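PDB 5IE2: oxalate--CoA ligase from Arabidopsis thaliana, which is an AMP-binding enzyme of the ANL superfamily, modelled here with adenosine-5'-triphosphate bound in its ligand pocket. Local coordinates for residues R20-V25 / L31-L36; A220-S225 / A230-P235; D269-H274 / E302-P307. One frame throughout, in Å; residues are numbered along the deposited sequence. Where two conformers were deposited one is given.

How the contacts relate
Contacts 1 and 2 belong to one region, with centres 10 Å apart. Strands 21-25 and 231-234 are neighbours in the same sheet, so contact 1 builds its hairpin edge and contact 2 packs a helix on it. Contact 3 lies farther off, its centre 30 Å from that of contact 1 and 22 Å from that of contact 2. Contacts 1 and 2 are buried; contact 3 is only partly so. The chemistry follows the place. Contact 1 is mainly backbone hydrogen bonds plus a histidine face. Contact 2 mixes tight aliphatic packing with a serine and a water. Contact 3 joins two helices through rings and a methyl, without a hydrogen bond across it.

Contact 1: R20-V25 / L31-L36; sequences RRALSV and LTHARL
Residues Arg21 to Leu23 run antiparallel to Leu31 and Thr32 as the two arms of a hairpin, with a classic beta bulge where Ala22 and Leu23 both face Leu31. Leu31 O accepts two bonds there, from Ala22 N at 2.8 Å and from Leu23 N at 3.2 Å. Ala22 N lies in the carbonyl plane, while Leu23 N is tilted from it. Leu31 N returns a bond to Leu23 O at 2.7 Å, nearly straight at 173°. Beyond the bulge, His33 N donates to Arg20 O at 3.0 Å.

Thr32 ends the strand and serves as N-cap of the helix that follows. With chi1 at 63°, its OG1 sits between backbone N and carbonyl carbon and accepts from Arg35 N at 3.2 Å.

The main side-chain contact is a CH-pi one. Ala22 CB stands 3.4 Å from the His33 ring centroid, almost exactly on the ring normal. Leu36 adds its CD2 branch, 3.9 Å from the same Ala22 CB. On the same strand as Ala22, Arg21 bends at chi3, and its NH1 reaches forward along the strand to Ser24 OG at 2.9 Å and also bonds to Thr233 OG1 of strand 231-234.

The His33 ring is also fixed from outside, by a hydrogen bond from NE2 to Ala230 O. Strand 21-25 lies between strands 29-32 and 231-234 in a mixed sheet. Leu226 of helix 215-227 packs on Ala22, His33 and Leu36. Leu23 and Leu36 also meet helix 67-78, through Val67, Val70 and Ile71.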
# COMPACT_ATOMS: atom_id res chain seq x y z
N ARG A 20 21.01 16.33 3.88
CA ARG A 20 20.87 15.09 3.11
C ARG A 20 19.66 15.23 2.20
O ARG A 20 18.68 15.90 2.57
CB ARG A 20 20.68 13.88 4.03
CG ARG A 20 21.90 13.66 4.95
CD ARG A 20 22.00 12.20 5.29
NE ARG A 20 21.99 11.43 4.05
CZ ARG A 20 23.03 10.79 3.53
NH1 ARG A 20 24.18 10.77 4.20
NH2 ARG A 20 22.88 10.14 2.35
N ARG A 21 19.69 14.56 1.05
CA ARG A 21 18.56 14.59 0.16
C ARG A 21 17.34 13.90 0.82
O ARG A 21 17.47 12.83 1.44
CB ARG A 21 18.92 13.88 -1.16
CG ARG A 21 17.86 14.03 -2.27
CD ARG A 21 18.46 13.66 -3.64
NE ARG A 21 18.84 12.26 -3.66
CZ ARG A 21 18.00 11.27 -3.99
NH1 ARG A 21 16.73 11.53 -4.33
NH2 ARG A 21 18.45 10.03 -4.00
N ALA A 22 16.16 14.52 0.63
CA ALA A 22 14.90 13.98 1.11
C ALA A 22 14.00 13.53 -0.05
O ALA A 22 13.46 12.44 -0.03
CB ALA A 22 14.16 15.02 1.98
N LEU A 23 13.79 14.42 -1.04
CA LEU A 23 12.73 14.22 -2.04
C LEU A 23 13.16 14.80 -3.38
O LEU A 23 13.49 15.99 -3.48
CB LEU A 23 11.43 14.91 -1.57
CG LEU A 23 10.19 14.68 -2.47
CD1 LEU A 23 9.80 13.25 -2.39
CD2 LEU A 23 9.00 15.53 -1.90
N SER A 24 13.18 13.95 -4.41
CA SER A 24 13.50 14.36 -5.77
C SER A 24 12.33 14.07 -6.65
O SER A 24 11.51 13.19 -6.35
CB SER A 24 14.73 13.62 -6.32
OG SER A 24 15.88 13.96 -5.59
N VAL A 25 12.19 14.88 -7.70
CA VAL A 25 11.30 14.57 -8.82
C VAL A 25 12.25 14.38 -9.98
O VAL A 25 13.06 15.28 -10.26
CB VAL A 25 10.30 15.71 -9.09
CG1 VAL A 25 9.55 15.44 -10.41
CG2 VAL A 25 9.36 15.88 -7.89
N LEU A 31 15.11 18.14 -3.18
CA LEU A 31 14.96 18.87 -1.92
C LEU A 31 15.73 18.17 -0.82
O LEU A 31 15.66 16.96 -0.72
CB LEU A 31 13.48 18.94 -1.51
CG LEU A 31 12.57 19.94 -2.26
CD1 LEU A 31 12.57 19.74 -3.74
CD2 LEU A 31 11.14 19.75 -1.73
N THR A 32 16.45 18.93 0.00
CA THR A 32 17.03 18.37 1.23
C THR A 32 15.98 18.24 2.37
O THR A 32 14.89 18.78 2.27
CB THR A 32 18.16 19.24 1.77
OG1 THR A 32 17.60 20.51 2.12
CG2 THR A 32 19.29 19.42 0.75
N HIS A 33 16.34 17.54 3.44
CA HIS A 33 15.43 17.45 4.59
C HIS A 33 15.16 18.81 5.20
O HIS A 33 14.03 19.08 5.57
CB HIS A 33 16.01 16.46 5.64
CG HIS A 33 15.76 15.03 5.25
ND1 HIS A 33 14.55 14.41 5.52
CD2 HIS A 33 16.50 14.13 4.56
CE1 HIS A 33 14.57 13.19 5.01
NE2 HIS A 33 15.75 12.98 4.45
N ALA A 34 16.16 19.69 5.32
CA ALA A 34 15.87 21.00 5.91
C ALA A 34 14.95 21.84 5.03
O ALA A 34 14.05 22.56 5.51
CB ALA A 34 17.19 21.82 6.25
N ARG A 35 15.20 21.78 3.72
CA ARG A 35 14.39 22.55 2.81
C ARG A 35 12.93 22.05 2.83
O ARG A 35 11.96 22.83 2.84
CB ARG A 35 14.98 22.44 1.41
CG ARG A 35 14.06 22.98 0.35
CD ARG A 35 13.85 24.53 0.39
NE ARG A 35 13.15 24.92 -0.85
CZ ARG A 35 12.54 26.10 -1.04
NH1 ARG A 35 12.59 27.03 -0.08
NH2 ARG A 35 11.91 26.35 -2.20
N LEU A 36 12.79 20.74 2.80
CA LEU A 36 11.43 20.15 2.78
C LEU A 36 10.71 20.50 4.08
O LEU A 36 9.53 20.89 4.09
CB LEU A 36 11.56 18.64 2.58
CG LEU A 36 10.26 17.84 2.74
CD1 LEU A 36 9.22 18.35 1.77
CD2 LEU A 36 10.54 16.30 2.57

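Contact 2: A220-S225 / A230-P235; sequences AGLLSS and AAVTLP
Ser225 and Val232 make the tight spot of this helix-on-strand contact. Ser225 CB lies 3.3 Å from Val232 CG2, closer than usual for two carbons. The same CG2 comes within 3.6 Å of Gly221 O, so this methyl rests against one turn of the helix. The other branch, CG1, is anti to the backbone N (chi1 178°) and meets Leu222 CD1 at 4.0 Å. The Leu222 and Val232 side chains cross at about a right angle.

One direct hydrogen bond joins the segments. Ala230 N donates to Ser225 O at 2.9 Å, bent to 138° at the hydrogen. It ties the residue just before strand 231-234 to the helix. Ala230 CB also packs on that carbonyl oxygen.

The serine hydroxyl adds a water-mediated link. Ser225 OG donates to Gly221 O, 2.8 Å away and one turn back in the helix. A water donates to the same OG at 2.8 Å and to Ala231 O at 3.0 Å. The buried hydroxyl is thus bonded both to its own helix and, through the water, to the strand.

The helix and strand run roughly antiparallel, at 147°, as in a beta-alpha-beta crossover. Helix 215-227 connects strand 205-207 to its parallel neighbour 231-234. Val70 of helix 67-78 touches Leu222, and Val191 of helix 184-198 touches Leu223 and Ser224.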
# COMPACT_ATOMS: atom_id res chain seq x y z
N ALA A 220 5.24 3.04 3.46
CA ALA A 220 6.53 2.37 3.31
C ALA A 220 7.45 3.13 2.41
O ALA A 220 8.60 3.41 2.77
CB ALA A 220 6.33 0.91 2.75
N GLY A 221 6.99 3.42 1.19
CA GLY A 221 7.88 4.12 0.26
C GLY A 221 8.22 5.56 0.70
O GLY A 221 9.39 5.93 0.72
N LEU A 222 7.20 6.34 1.05
CA LEU A 222 7.42 7.77 1.31
C LEU A 222 7.74 8.04 2.79
O LEU A 222 8.84 8.50 3.13
CB LEU A 222 6.18 8.58 0.88
CG LEU A 222 6.30 10.08 1.22
CD1 LEU A 222 7.44 10.79 0.35
CD2 LEU A 222 4.93 10.78 1.11
N LEU A 223 6.79 7.77 3.68
CA LEU A 223 6.95 8.31 5.03
C LEU A 223 8.06 7.60 5.80
O LEU A 223 8.73 8.24 6.61
CB LEU A 223 5.63 8.22 5.82
CG LEU A 223 4.49 9.10 5.22
CD1 LEU A 223 3.13 8.90 5.99
CD2 LEU A 223 4.91 10.61 5.19
N SER A 224 8.22 6.29 5.61
CA SER A 224 9.26 5.59 6.40
C SER A 224 10.67 6.02 5.91
O SER A 224 11.64 6.08 6.72
CB SER A 224 9.12 4.07 6.30
OG SER A 224 7.84 3.71 6.92
N SER A 225 10.78 6.26 4.60
CA SER A 225 12.06 6.81 4.07
C SER A 225 12.37 8.16 4.71
O SER A 225 13.48 8.40 5.20
CB SER A 225 12.00 6.99 2.54
OG SER A 225 11.89 5.75 1.89
N ALA A 230 16.30 9.19 4.96
CA ALA A 230 16.59 8.60 3.63
C ALA A 230 15.99 9.49 2.53
O ALA A 230 15.35 10.53 2.82
CB ALA A 230 16.01 7.13 3.51
N ALA A 231 16.17 9.08 1.27
CA ALA A 231 15.63 9.85 0.13
C ALA A 231 14.59 9.07 -0.67
O ALA A 231 14.62 7.82 -0.75
CB ALA A 231 16.78 10.29 -0.81
N VAL A 232 13.71 9.83 -1.27
CA VAL A 232 12.62 9.33 -2.11
C VAL A 232 12.66 10.04 -3.44
O VAL A 232 12.77 11.24 -3.46
CB VAL A 232 11.25 9.64 -1.40
CG1 VAL A 232 10.10 9.19 -2.25
CG2 VAL A 232 11.20 8.93 -0.04
N THR A 233 12.49 9.30 -4.54
CA THR A 233 12.38 9.94 -5.87
C THR A 233 11.01 9.65 -6.45
O THR A 233 10.55 8.51 -6.43
CB THR A 233 13.46 9.43 -6.83
OG1 THR A 233 14.76 9.79 -6.30
CG2 THR A 233 13.28 10.03 -8.29
N LEU A 234 10.34 10.68 -6.94
CA LEU A 234 9.07 10.52 -7.65
C LEU A 234 9.36 10.52 -9.15
O LEU A 234 10.11 11.39 -9.64
CB LEU A 234 8.10 11.66 -7.30
CG LEU A 234 7.96 11.89 -5.78
CD1 LEU A 234 7.06 13.07 -5.51
CD2 LEU A 234 7.40 10.56 -5.20
N PRO A 235 8.78 9.58 -9.88
CA PRO A 235 8.90 9.63 -11.36
C PRO A 235 8.38 10.96 -11.97
O PRO A 235 7.42 11.61 -11.49
CB PRO A 235 8.04 8.46 -11.85
CG PRO A 235 8.01 7.46 -10.67
CD PRO A 235 7.98 8.43 -9.42
O HOH W 1 14.47 5.35 0.86

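Contact 3: D269-H274 / E302-P307; sequences DRHASH and EAFGAP
His271 meets Phe304 in an edge-to-face aromatic pair. The edge of the phenylalanine is directed toward the imidazole face, with centroids 5.2 Å apart and planes at 68°. Phe304 CE1 comes within 3.9 Å of His271 ND1. The neighbouring CZ lies 3.9 Å from His271 CB. The two side chains slide past each other in opposite directions. His271 has CG anti to the backbone N (chi1 169°), which extends its ring across to the other helix.

The contact joins the C-terminal ends of helices 261-273 and 294-304. These are successive helices of an alternating alpha/beta region. They connect the parallel strands 256-259, 284-287 and 308-314, which lie side by side in one sheet.

The second kind of contact is CH-pi. Ala303 CB sits over a face of the His271 ring, 4.0 Å from its centroid and 29° off the normal. Its closest ring atom is His271 CD2, at 3.6 Å. The same methyl also lies over the centre of one face of the Phe304 ring.

The polar bond of the histidine is made outside the two segments. His271 ND1 is hydrogen-bonded to Tyr279 OH, and the Tyr279 ring meets Phe304 edge-to-face.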
# COMPACT_ATOMS: atom_id res chain seq x y z
N ASP A 269 8.61 -8.47 -16.73
CA ASP A 269 8.33 -8.50 -18.18
C ASP A 269 9.30 -7.55 -18.93
O ASP A 269 9.83 -7.87 -20.04
CB ASP A 269 6.90 -8.06 -18.51
CG ASP A 269 5.80 -9.10 -18.11
OD1 ASP A 269 6.09 -10.32 -17.93
OD2 ASP A 269 4.62 -8.66 -18.01
N ARG A 270 9.45 -6.35 -18.37
CA ARG A 270 10.33 -5.35 -18.99
C ARG A 270 11.78 -5.87 -19.00
O ARG A 270 12.56 -5.65 -19.98
CB ARG A 270 10.20 -4.02 -18.25
CG ARG A 270 11.27 -2.97 -18.59
CD ARG A 270 11.01 -2.36 -19.96
NE ARG A 270 12.00 -1.34 -20.29
CZ ARG A 270 12.00 -0.65 -21.43
NH1 ARG A 270 11.06 -0.87 -22.33
NH2 ARG A 270 12.97 0.23 -21.66
N HIS A 271 12.17 -6.57 -17.93
CA HIS A 271 13.51 -7.12 -17.89
C HIS A 271 13.65 -8.18 -18.97
O HIS A 271 14.74 -8.33 -19.53
CB HIS A 271 13.83 -7.70 -16.50
CG HIS A 271 15.09 -8.51 -16.45
ND1 HIS A 271 16.34 -7.94 -16.51
CD2 HIS A 271 15.29 -9.84 -16.30
CE1 HIS A 271 17.26 -8.88 -16.39
NE2 HIS A 271 16.65 -10.05 -16.28
N ALA A 272 12.57 -8.91 -19.26
CA ALA A 272 12.67 -9.95 -20.28
C ALA A 272 12.80 -9.33 -21.68
O ALA A 272 13.52 -9.86 -22.53
CB ALA A 272 11.49 -10.89 -20.25
N SER A 273 12.07 -8.24 -21.94
CA SER A 273 12.10 -7.69 -23.31
C SER A 273 13.20 -6.65 -23.52
O SER A 273 13.73 -6.49 -24.64
CB SER A 273 10.75 -7.09 -23.67
OG SER A 273 10.47 -5.98 -22.83
N HIS A 274 13.56 -5.94 -22.46
CA HIS A 274 14.57 -4.89 -22.53
C HIS A 274 15.45 -4.93 -21.30
O HIS A 274 15.37 -4.03 -20.45
CB HIS A 274 13.91 -3.51 -22.65
CG HIS A 274 14.84 -2.39 -23.02
ND1 HIS A 274 15.62 -1.71 -22.10
CD2 HIS A 274 15.07 -1.78 -24.21
CE1 HIS A 274 16.30 -0.76 -22.71
NE2 HIS A 274 15.99 -0.78 -23.99
N GLU A 302 16.52 -13.79 -9.21
CA GLU A 302 17.41 -14.15 -10.33
C GLU A 302 17.69 -12.98 -11.25
O GLU A 302 18.81 -12.80 -11.76
CB GLU A 302 16.80 -15.29 -11.14
CG GLU A 302 17.71 -15.76 -12.28
CD GLU A 302 19.00 -16.37 -11.73
OE1 GLU A 302 18.89 -17.34 -10.94
OE2 GLU A 302 20.10 -15.87 -12.06
N ALA A 303 16.66 -12.18 -11.51
CA ALA A 303 16.79 -11.06 -12.44
C ALA A 303 17.66 -9.97 -11.85
O ALA A 303 18.51 -9.42 -12.55
CB ALA A 303 15.44 -10.49 -12.78
N PHE A 304 17.44 -9.60 -10.57
CA PHE A 304 18.08 -8.39 -10.03
C PHE A 304 19.08 -8.58 -8.91
O PHE A 304 19.70 -7.61 -8.46
CB PHE A 304 16.98 -7.41 -9.59
CG PHE A 304 15.96 -7.17 -10.66
CD1 PHE A 304 16.37 -6.79 -11.96
CD2 PHE A 304 14.62 -7.41 -10.43
CE1 PHE A 304 15.43 -6.58 -12.97
CE2 PHE A 304 13.66 -7.20 -11.40
CZ PHE A 304 14.06 -6.80 -12.72
N GLY A 305 19.21 -9.81 -8.42
CA GLY A 305 20.27 -10.21 -7.53
C GLY A 305 20.16 -9.65 -6.12
O GLY A 305 21.18 -9.52 -5.45
N ALA A 306 18.95 -9.32 -5.68
CA ALA A 306 18.75 -8.82 -4.31
C ALA A 306 17.75 -9.73 -3.59
O ALA A 306 16.87 -10.29 -4.25
CB ALA A 306 18.25 -7.38 -4.32
N PRO A 307 17.87 -9.84 -2.27
CA PRO A 307 16.86 -10.62 -1.52
C PRO A 307 15.46 -9.99 -1.64
O PRO A 307 15.31 -8.77 -1.54
CB PRO A 307 17.36 -10.58 -0.07
CG PRO A 307 18.17 -9.27 -0.02
CD PRO A 307 18.87 -9.23 -1.37